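Local coordinates for Mll5499 protein (Mesorhizobium loti, PDB 3BDE) that is of unknown function but forms a homodimer of ferredoxin-like subunits belonging to the stress-responsive, dimeric alpha/beta barrel (Dabb) family, at residues 25-30 / 39-44. Numbering follows the deposited sequence.
Sequences VVFTLK and KRFLVD. With EDO (1,2-ethanediol), chain G.
Phe27 and Leu29 of strand 21-29 meet Phe41 and Leu42 of helix 36-50 in a wholly apolar, buried helix-on-sheet contact, formed where the first strand of the ferredoxin-like fold is followed by its first helix. The two short segments run roughly antiparallel, at 142°, with their axes 11.0 Å apart, a gap bridged by side chains alone. Leu29 meets the Phe41 ring face-on: its CD2 methyl sits over the ring centre, 3.7 Å from the centroid, in a CH-pi contact, while CD1 of the same leucine lies 3.9 Å from Phe41 CD1. Phe41 extends from the helix toward the strand with CG anti to the backbone N (chi1 178°), which carries its ring out to the strand, where one face meets Leu29 and CE1 meets Phe27. The two phenylalanine rings meet obliquely, their planes at 62°, with Phe27 CE2 3.8 Å from Phe41 CE1. Leu42 brings CD2 to the edge of the Phe27 ring, 4.1 Å from CZ. Replacing Phe41 by an alanine is likely to leave the Leu29 methyl without its aromatic face and to open a gap beside Phe27. Around these four side chains, Trp101 of helix 91-104 and Phe74 of strand 72-78 each pack edge-to-face with Phe27 and also touch Phe41, tying both helices to the same face of the antiparallel sheet, while Leu42 additionally reaches Leu116 of the second subunit.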
# COMPACT_ATOMS: atom_id res chain seq x y z
N VAL A 25 -4.54 -3.33 -3.76
CA VAL A 25 -4.62 -2.97 -5.18
C VAL A 25 -4.92 -1.47 -5.26
O VAL A 25 -5.81 -1.01 -4.58
CB VAL A 25 -5.67 -3.85 -5.94
CG1 VAL A 25 -7.10 -3.70 -5.35
CG2 VAL A 25 -5.64 -3.54 -7.43
N VAL A 26 -4.14 -0.74 -6.06
CA VAL A 26 -4.34 0.70 -6.30
C VAL A 26 -4.89 0.77 -7.73
O VAL A 26 -4.39 0.08 -8.61
CB VAL A 26 -3.02 1.53 -6.07
CG1 VAL A 26 -2.01 1.32 -7.17
CG2 VAL A 26 -3.32 3.01 -5.92
N PHE A 27 -5.92 1.60 -7.95
CA PHE A 27 -6.56 1.62 -9.26
C PHE A 27 -7.30 2.88 -9.63
O PHE A 27 -7.57 3.74 -8.78
CB PHE A 27 -7.55 0.43 -9.36
CG PHE A 27 -8.70 0.50 -8.38
CD1 PHE A 27 -8.59 -0.05 -7.10
CD2 PHE A 27 -9.93 1.07 -8.75
CE1 PHE A 27 -9.69 0.03 -6.20
CE2 PHE A 27 -11.01 1.13 -7.87
CZ PHE A 27 -10.88 0.62 -6.60
N THR A 28 -7.62 2.96 -10.91
CA THR A 28 -8.40 4.03 -11.51
C THR A 28 -9.48 3.33 -12.34
O THR A 28 -9.21 2.32 -13.01
CB THR A 28 -7.54 4.93 -12.40
OG1 THR A 28 -6.65 5.65 -11.55
CG2 THR A 28 -8.39 5.93 -13.16
N LEU A 29 -10.69 3.85 -12.24
CA LEU A 29 -11.82 3.30 -12.99
C LEU A 29 -11.98 4.09 -14.30
O LEU A 29 -11.50 5.19 -14.41
CB LEU A 29 -13.09 3.41 -12.15
CG LEU A 29 -13.08 2.69 -10.80
CD1 LEU A 29 -14.34 3.12 -9.99
CD2 LEU A 29 -13.04 1.21 -11.06
N LYS A 30 -12.69 3.50 -15.26
CA LYS A 30 -13.03 4.16 -16.54
C LYS A 30 -14.12 5.23 -16.34
O LYS A 30 -14.26 6.13 -17.19
CB LYS A 30 -13.53 3.14 -17.57
CG LYS A 30 -12.47 2.12 -17.93
CD LYS A 30 -12.97 1.08 -18.85
CE LYS A 30 -11.87 0.10 -19.19
NZ LYS A 30 -12.44 -1.02 -19.98
N LYS A 39 -19.47 5.28 -7.66
CA LYS A 39 -20.08 4.96 -6.36
C LYS A 39 -20.52 3.49 -6.30
O LYS A 39 -20.21 2.77 -5.36
CB LYS A 39 -21.32 5.84 -6.11
CG LYS A 39 -22.01 5.69 -4.73
CD LYS A 39 -23.51 6.05 -4.75
CE LYS A 39 -24.38 5.03 -5.54
NZ LYS A 39 -24.18 3.59 -5.15
N ARG A 40 -21.24 3.06 -7.32
CA ARG A 40 -21.77 1.70 -7.42
C ARG A 40 -20.68 0.63 -7.45
O ARG A 40 -20.82 -0.42 -6.80
CB ARG A 40 -22.69 1.64 -8.64
CG ARG A 40 -23.56 0.45 -8.83
CD ARG A 40 -24.87 0.94 -9.48
NE ARG A 40 -24.57 1.73 -10.67
CZ ARG A 40 -25.15 2.87 -11.07
NH1 ARG A 40 -26.07 3.51 -10.34
NH2 ARG A 40 -24.73 3.43 -12.20
N PHE A 41 -19.58 0.89 -8.18
CA PHE A 41 -18.45 -0.06 -8.21
C PHE A 41 -17.88 -0.23 -6.78
O PHE A 41 -17.69 -1.35 -6.31
CB PHE A 41 -17.34 0.41 -9.17
CG PHE A 41 -16.15 -0.49 -9.20
CD1 PHE A 41 -15.09 -0.30 -8.28
CD2 PHE A 41 -16.07 -1.53 -10.11
CE1 PHE A 41 -13.99 -1.15 -8.28
CE2 PHE A 41 -14.97 -2.40 -10.12
CZ PHE A 41 -13.92 -2.21 -9.21
N LEU A 42 -17.64 0.89 -6.11
CA LEU A 42 -17.07 0.89 -4.76
C LEU A 42 -18.00 0.22 -3.70
O LEU A 42 -17.57 -0.65 -2.91
CB LEU A 42 -16.73 2.34 -4.35
CG LEU A 42 -15.66 3.03 -5.20
CD1 LEU A 42 -15.56 4.50 -4.83
CD2 LEU A 42 -14.29 2.32 -5.07
N VAL A 43 -19.28 0.60 -3.73
CA VAL A 43 -20.31 0.06 -2.83
C VAL A 43 -20.47 -1.44 -3.04
O VAL A 43 -20.39 -2.20 -2.08
CB VAL A 43 -21.65 0.84 -2.96
CG1 VAL A 43 -22.75 0.24 -2.11
CG2 VAL A 43 -21.42 2.30 -2.57
N ASP A 44 -20.58 -1.87 -4.30
CA ASP A 44 -20.73 -3.31 -4.61
C ASP A 44 -19.48 -4.14 -4.32
O ASP A 44 -19.60 -5.25 -3.81
CB ASP A 44 -21.18 -3.51 -6.05
CG ASP A 44 -22.55 -2.86 -6.35
OD1 ASP A 44 -23.30 -2.50 -5.42
OD2 ASP A 44 -22.87 -2.68 -7.54
C1 EDO G . -25.61 6.46 -13.89
O1 EDO G . -26.69 6.15 -13.00
C2 EDO G . -25.85 7.70 -14.75
O2 EDO G . -26.65 8.68 -14.08